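Local coordinates for DUF1425 domain-containing protein (PDB 3O0L), which is of unknown function but folds as an all-beta sandwich of the DUF1425 family and is probably a lipoprotein, at residues Y58-W62 with V90-S94; T69-E73 with P95-A99. Numbering follows the deposited sequence.

Interaction 1 (Y58-W62 with V90-S94); sequences YKFTW and VTALS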
ATOM      1  N   TYR A  58       5.175  -3.313 -13.713  1.00 23.21           N
ATOM      2  CA  TYR A  58       4.891  -4.234 -12.645  1.00 23.69           C
ATOM      3  C   TYR A  58       5.636  -5.537 -12.769  1.00 25.42           C
ATOM      4  O   TYR A  58       6.090  -5.906 -13.863  1.00 25.32           O
ATOM      5  CB  TYR A  58       3.382  -4.529 -12.574  1.00 23.40           C
ATOM      6  CG  TYR A  58       2.904  -5.486 -13.654  1.00 26.10           C
ATOM      7  CD1 TYR A  58       2.556  -5.007 -14.933  1.00 30.69           C
ATOM      8  CD2 TYR A  58       2.825  -6.855 -13.409  1.00 27.88           C
ATOM      9  CE1 TYR A  58       2.155  -5.896 -15.950  1.00 35.11           C
ATOM     10  CE2 TYR A  58       2.452  -7.730 -14.388  1.00 27.98           C
ATOM     11  CZ  TYR A  58       2.089  -7.248 -15.658  1.00 35.87           C
ATOM     12  OH  TYR A  58       1.666  -8.137 -16.614  1.00 38.22           O
ATOM     13  N   LYS A  59       5.751  -6.226 -11.641  1.00 24.35           N
ATOM     14  CA  LYS A  59       6.200  -7.627 -11.641  1.00 30.09           C
ATOM     15  C   LYS A  59       5.841  -8.289 -10.353  1.00 28.15           C
ATOM     16  O   LYS A  59       5.699  -7.631  -9.317  1.00 24.82           O
ATOM     17  CB  LYS A  59       7.699  -7.784 -11.902  1.00 32.82           C
ATOM     18  CG  LYS A  59       8.630  -7.508 -10.785  1.00 41.14           C
ATOM     19  CD  LYS A  59       9.961  -8.145 -11.155  1.00 47.97           C
ATOM     20  CE  LYS A  59      11.084  -7.665 -10.301  1.00 53.64           C
ATOM     21  NZ  LYS A  59      12.396  -7.925 -10.992  1.00 62.25           N
ATOM     22  N   PHE A  60       5.626  -9.591 -10.436  1.00 25.46           N
ATOM     23  CA  PHE A  60       5.401 -10.390  -9.239  1.00 25.55           C
ATOM     24  C   PHE A  60       6.701 -11.005  -8.787  1.00 28.77           C
ATOM     25  O   PHE A  60       7.569 -11.305  -9.609  1.00 26.90           O
ATOM     26  CB  PHE A  60       4.442 -11.552  -9.510  1.00 26.03           C
ATOM     27  CG  PHE A  60       3.016 -11.151  -9.795  1.00 23.87           C
ATOM     28  CD1 PHE A  60       2.104 -10.997  -8.762  1.00 25.69           C
ATOM     29  CD2 PHE A  60       2.574 -10.996 -11.082  1.00 27.47           C
ATOM     30  CE1 PHE A  60       0.822 -10.661  -9.010  1.00 27.99           C
ATOM     31  CE2 PHE A  60       1.260 -10.652 -11.336  1.00 25.41           C
ATOM     32  CZ  PHE A  60       0.380 -10.490 -10.304  1.00 27.32           C
ATOM     33  N   THR A  61       6.794 -11.257  -7.488  1.00 25.19           N
ATOM     34  CA  THR A  61       7.860 -12.072  -6.912  1.00 27.47           C
ATOM     35  C   THR A  61       7.179 -13.169  -6.086  1.00 27.45           C
ATOM     36  O   THR A  61       6.023 -13.021  -5.640  1.00 28.90           O
ATOM     37  CB  THR A  61       8.800 -11.266  -6.020  1.00 29.87           C
ATOM     38  OG1 THR A  61       8.025 -10.623  -5.022  1.00 37.83           O
ATOM     39  CG2 THR A  61       9.513 -10.149  -6.824  1.00 23.33           C
ATOM     40  N   TRP A  62       7.890 -14.266  -5.898  1.00 25.80           N
ATOM     41  CA  TRP A  62       7.329 -15.442  -5.290  1.00 26.23           C
ATOM     42  C   TRP A  62       8.183 -15.879  -4.095  1.00 28.85           C
ATOM     43  O   TRP A  62       9.414 -15.788  -4.123  1.00 29.39           O
ATOM     44  CB  TRP A  62       7.332 -16.538  -6.326  1.00 24.64           C
ATOM     45  CG  TRP A  62       6.410 -16.279  -7.438  1.00 22.75           C
ATOM     46  CD1 TRP A  62       6.680 -15.642  -8.598  1.00 24.52           C
ATOM     47  CD2 TRP A  62       5.030 -16.628  -7.484  1.00 23.03           C
ATOM     48  NE1 TRP A  62       5.552 -15.580  -9.391  1.00 24.84           N
ATOM     49  CE2 TRP A  62       4.532 -16.205  -8.737  1.00 25.62           C
ATOM     50  CE3 TRP A  62       4.176 -17.316  -6.615  1.00 29.74           C
ATOM     51  CZ2 TRP A  62       3.199 -16.408  -9.117  1.00 30.68           C
ATOM     52  CZ3 TRP A  62       2.847 -17.500  -6.991  1.00 29.17           C
ATOM     53  CH2 TRP A  62       2.385 -17.050  -8.228  1.00 27.23           C
ATOM     54  N   VAL A  90      -3.725  -8.412 -13.863  1.00 30.64           N
ATOM     55  CA  VAL A  90      -2.430  -9.022 -14.230  1.00 28.09           C
ATOM     56  C   VAL A  90      -2.304 -10.380 -13.550  1.00 26.93           C
ATOM     57  O   VAL A  90      -2.855 -10.637 -12.462  1.00 28.09           O
ATOM     58  CB  VAL A  90      -1.252  -8.104 -13.871  1.00 28.79           C
ATOM     59  CG1 VAL A  90      -1.299  -6.855 -14.724  1.00 29.38           C
ATOM     60  CG2 VAL A  90      -1.248  -7.800 -12.398  1.00 28.22           C
ATOM     61  N   THR A  91      -1.624 -11.309 -14.227  1.00 28.38           N
ATOM     62  CA  THR A  91      -1.517 -12.627 -13.698  1.00 29.40           C
ATOM     63  C   THR A  91      -0.143 -13.240 -13.984  1.00 29.47           C
ATOM     64  O   THR A  91       0.577 -12.765 -14.849  1.00 28.51           O
ATOM     65  CB  THR A  91      -2.627 -13.516 -14.284  1.00 34.03           C
ATOM     66  OG1 THR A  91      -2.685 -14.735 -13.522  1.00 39.13           O
ATOM     67  CG2 THR A  91      -2.372 -13.788 -15.777  1.00 28.24           C
ATOM     68  N   ALA A  92       0.245 -14.209 -13.164  1.00 28.52           N
ATOM     69  CA  ALA A  92       1.512 -14.956 -13.355  1.00 28.47           C
ATOM     70  C   ALA A  92       1.362 -16.335 -12.751  1.00 26.21           C
ATOM     71  O   ALA A  92       0.845 -16.501 -11.665  1.00 27.61           O
ATOM     72  CB  ALA A  92       2.690 -14.251 -12.701  1.00 26.60           C
ATOM     73  N   LEU A  93       1.863 -17.331 -13.474  1.00 27.45           N
ATOM     74  CA  LEU A  93       1.934 -18.681 -12.963  1.00 26.16           C
ATOM     75  C   LEU A  93       3.171 -18.788 -12.090  1.00 26.46           C
ATOM     76  O   LEU A  93       4.229 -18.240 -12.433  1.00 26.34           O
ATOM     77  CB  LEU A  93       2.025 -19.632 -14.150  1.00 29.50           C
ATOM     78  CG  LEU A  93       1.919 -21.108 -13.893  1.00 29.59           C
ATOM     79  CD1 LEU A  93       0.593 -21.451 -13.233  1.00 31.37           C
ATOM     80  CD2 LEU A  93       2.148 -21.815 -15.275  1.00 33.15           C
ATOM     81  N   SER A  94       3.044 -19.453 -10.952  1.00 24.99           N
ATOM     82  CA  SER A  94       4.190 -19.743 -10.076  0.50 25.89           C
ATOM     83  C   SER A  94       5.304 -20.491 -10.838  1.00 22.82           C
ATOM     84  O   SER A  94       5.025 -21.327 -11.701  1.00 23.97           O
ATOM     85  CB  SER A  94       3.760 -20.588  -8.883  0.50 27.32           C
ATOM     86  OG  SER A  94       4.885 -21.192  -8.261  0.50 33.78           O
TER
HETATM   87  O   HOH W   1      -0.813 -10.510 -16.809  1.00 35.99           O
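Two sheets that pack face to face in a beta sandwich are held together by side chains rather than by backbone hydrogen bonds, and this pair of strands illustrates the principle. Strands 58-62 and 90-93 run in roughly the same direction, their axes 8.1 Å apart at closest approach and crossed at -35°, as expected of twisted sheets stacked on one another. On strand 58-62 every second residue, Y58, F60 and W62, sends its CA-to-CB bond toward the other sheet, while K59 turns its own away.

W62 is the most deeply engaged. The CA of S94 lies over the face of its six-membered ring, 3.7 Å from the centroid, in a CH-pi contact, and W62 CZ2 comes within 3.5 Å of A92 O near the ring plane. The indole thus follows the backbone where strand 90-93 ends. V90 meets two aromatic rings with different methyls: its CG1 sits over the face of the Y58 ring, 3.8 Å from the centroid, in a second CH-pi contact, and its CG2 lies 3.8 Å from F60 CZ. F60 reaches across to A92 as well, its CD2 3.6 Å from A92 CB. At the polar margin, water 1 accepts from T91 N at 2.8 Å and makes a weak 3.4 Å bond with Y58 OH.

Around this layer, strand 101-109 contributes L104 against Y58 and F60, and L80 of strand 78-82 touches Y58. Strand 40-48, the antiparallel neighbour of 87-93 in its sheet, places A42 against F60 and W62.

Interaction 2 (T69-E73 with P95-A99); sequences TVEDE and PNATA
An Asx turn combined with a type I beta turn shapes segment 95-99, between strands 87-93 and 101-109, where it packs against segment 69-73, between strands 54-63 and 78-82. Partly buried at one end of the beta sandwich, the contact illustrates how loops can extend apolar contact beyond the sheets. P95 (phi/psi -81/-21) leads into N96, which is extended (-158/162); A97 (-65/-12) and T98 (-78/-14) then supply the two central residues of the turn, closed by A99 N to N96 O at 3.1 Å. N96, with chi1 in the p well, folds its amide over this turn: OD1 accepts from T98 N at 2.8 Å, which defines the Asx turn, and from T98 OG1 at 2.7 Å.

The opposing backbone is extended through V70 (-95/132) and E71 (-55/129), then bends at D72 (-128/80). In the register, V70 CA lies 6.5 Å from A99 CA, and D72 CA lies 5.6 Å from P95 CA. V70 is the apolar centre. With chi1 at 180°, it places CG1 3.9 Å from P95 CG and 3.3 Å from N96 ND2, and CG2 4.1 Å from A99 CB. The proline ring also meets the backbone, with P95 CG 3.4 Å from E71 O, and P95 CB stands 3.6 Å from D72 OD1. W62 of strand 54-63 touches D72, P95 and A99. Direct contacts between the segments are van der Waals; the polar tie is indirect, through water 2, which donates to E71 O at 3.1 Å and accepts from N96 ND2 at 2.7 Å.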
ATOM      1  N   THR A  69      12.958 -16.193  -1.483  1.00 41.13           N
ATOM      2  CA  THR A  69      12.525 -15.849  -2.839  1.00 41.35           C
ATOM      3  C   THR A  69      12.729 -17.058  -3.718  1.00 39.08           C
ATOM      4  O   THR A  69      13.777 -17.679  -3.650  1.00 42.66           O
ATOM      5  CB  THR A  69      13.340 -14.669  -3.412  1.00 40.34           C
ATOM      6  OG1 THR A  69      13.013 -13.497  -2.669  1.00 48.11           O
ATOM      7  CG2 THR A  69      12.997 -14.405  -4.870  1.00 45.12           C
ATOM      8  N   VAL A  70      11.739 -17.360  -4.551  1.00 34.54           N
ATOM      9  CA  VAL A  70      11.777 -18.506  -5.438  1.00 32.45           C
ATOM     10  C   VAL A  70      12.303 -18.032  -6.796  1.00 29.96           C
ATOM     11  O   VAL A  70      11.823 -17.006  -7.344  1.00 28.78           O
ATOM     12  CB  VAL A  70      10.365 -19.101  -5.588  1.00 34.09           C
ATOM     13  CG1 VAL A  70      10.367 -20.287  -6.507  1.00 30.53           C
ATOM     14  CG2 VAL A  70       9.768 -19.499  -4.209  1.00 35.09           C
ATOM     15  N   GLU A  71      13.274 -18.759  -7.346  1.00 29.08           N
ATOM     16  CA  GLU A  71      13.845 -18.392  -8.627  1.00 26.37           C
ATOM     17  C   GLU A  71      12.741 -18.277  -9.664  1.00 24.90           C
ATOM     18  O   GLU A  71      11.959 -19.216  -9.834  1.00 23.69           O
ATOM     19  CB  GLU A  71      14.855 -19.419  -9.109  1.00 30.85           C
ATOM     20  CG  GLU A  71      15.380 -19.147 -10.516  1.00 28.88           C
ATOM     21  CD  GLU A  71      16.042 -17.802 -10.714  1.00 37.77           C
ATOM     22  OE1 GLU A  71      16.667 -17.293  -9.755  1.00 34.21           O
ATOM     23  OE2 GLU A  71      15.948 -17.258 -11.852  1.00 33.65           O
ATOM     24  N   ASP A  72      12.715 -17.155 -10.384  1.00 23.41           N
ATOM     25  CA  ASP A  72      11.654 -16.866 -11.350  1.00 23.77           C
ATOM     26  C   ASP A  72      12.288 -16.497 -12.693  1.00 23.61           C
ATOM     27  O   ASP A  72      12.444 -15.315 -13.020  1.00 23.68           O
ATOM     28  CB  ASP A  72      10.799 -15.718 -10.781  1.00 21.82           C
ATOM     29  CG  ASP A  72       9.403 -15.570 -11.437  1.00 29.38           C
ATOM     30  OD1 ASP A  72       8.934 -16.461 -12.189  1.00 27.75           O
ATOM     31  OD2 ASP A  72       8.767 -14.509 -11.163  1.00 25.90           O
ATOM     32  N   GLU A  73      12.711 -17.502 -13.452  1.00 22.41           N
ATOM     33  CA  GLU A  73      13.509 -17.255 -14.658  1.00 23.05           C
ATOM     34  C   GLU A  73      12.773 -16.453 -15.701  1.00 23.53           C
ATOM     35  O   GLU A  73      11.626 -16.758 -16.016  1.00 23.12           O
ATOM     36  CB  GLU A  73      13.887 -18.577 -15.311  1.00 24.37           C
ATOM     37  CG  GLU A  73      14.853 -19.461 -14.526  1.00 25.22           C
ATOM     38  CD  GLU A  73      16.281 -18.971 -14.545  1.00 29.72           C
ATOM     39  OE1 GLU A  73      16.596 -18.019 -15.294  1.00 26.22           O
ATOM     40  OE2 GLU A  73      17.069 -19.500 -13.740  1.00 31.07           O
ATOM     41  N   PRO A  95       6.584 -20.187 -10.538  1.00 24.23           N
ATOM     42  CA  PRO A  95       7.661 -20.824 -11.247  1.00 23.92           C
ATOM     43  C   PRO A  95       7.987 -22.209 -10.728  1.00 25.65           C
ATOM     44  O   PRO A  95       8.554 -22.967 -11.445  1.00 25.67           O
ATOM     45  CB  PRO A  95       8.839 -19.860 -11.057  1.00 26.89           C
ATOM     46  CG  PRO A  95       8.588 -19.238  -9.765  1.00 28.01           C
ATOM     47  CD  PRO A  95       7.083 -19.157  -9.605  1.00 24.90           C
ATOM     48  N   ASN A  96       7.620 -22.548  -9.497  1.00 25.07           N
ATOM     49  CA  ASN A  96       7.718 -23.923  -9.077  1.00 26.32           C
ATOM     50  C   ASN A  96       6.786 -24.192  -7.912  1.00 27.94           C
ATOM     51  O   ASN A  96       6.322 -23.258  -7.222  1.00 28.35           O
ATOM     52  CB  ASN A  96       9.164 -24.385  -8.828  1.00 30.44           C
ATOM     53  CG  ASN A  96       9.759 -23.905  -7.532  1.00 33.23           C
ATOM     54  OD1 ASN A  96       9.254 -24.204  -6.449  1.00 37.38           O
ATOM     55  ND2 ASN A  96      10.943 -23.299  -7.629  1.00 30.97           N
ATOM     56  N   ALA A  97       6.530 -25.464  -7.704  1.00 29.19           N
ATOM     57  CA  ALA A  97       5.531 -25.888  -6.705  1.00 31.96           C
ATOM     58  C   ALA A  97       5.872 -25.560  -5.248  1.00 33.23           C
ATOM     59  O   ALA A  97       4.995 -25.684  -4.373  1.00 38.24           O
ATOM     60  CB  ALA A  97       5.279 -27.344  -6.873  1.00 35.51           C
ATOM     61  N   THR A  98       7.100 -25.147  -4.935  1.00 31.71           N
ATOM     62  CA  THR A  98       7.418 -24.745  -3.552  1.00 34.20           C
ATOM     63  C   THR A  98       6.923 -23.347  -3.199  1.00 35.66           C
ATOM     64  O   THR A  98       6.896 -23.006  -2.028  1.00 39.33           O
ATOM     65  CB  THR A  98       8.926 -24.809  -3.170  1.00 33.95           C
ATOM     66  OG1 THR A  98       9.662 -23.770  -3.841  1.00 40.26           O
ATOM     67  CG2 THR A  98       9.521 -26.189  -3.408  1.00 38.99           C
ATOM     68  N   ALA A  99       6.537 -22.537  -4.186  1.00 33.04           N
ATOM     69  CA  ALA A  99       6.059 -21.187  -3.912  1.00 33.91           C
ATOM     70  C   ALA A  99       4.725 -21.255  -3.204  1.00 36.59           C
ATOM     71  O   ALA A  99       3.831 -22.022  -3.603  1.00 37.26           O
ATOM     72  CB  ALA A  99       5.929 -20.396  -5.203  1.00 35.05           C
TER
HETATM   73  O   HOH W   2      12.177 -22.290  -9.829  1.00 41.01           O

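In the fold
Along the chain the four segments alternate, 58-62, 69-73, 90-94 and 95-99, so that each segment of interaction 1 is followed by one of interaction 2. The centres of interactions 1 and 2 are about 11 Å apart, the first about 8 Å from the centre of the chain and the second about 18 Å out: one lies between the two sheets, the other joins the loops that follow strands 54-63 and 87-93. W62 connects them, its O receiving a probable hydrogen bond from V70 N at 2.8 Å and its CG lying 3.7 Å from P95 CD. W62 thus carries the apolar packing from between the sheets to a partly buried contact at their end.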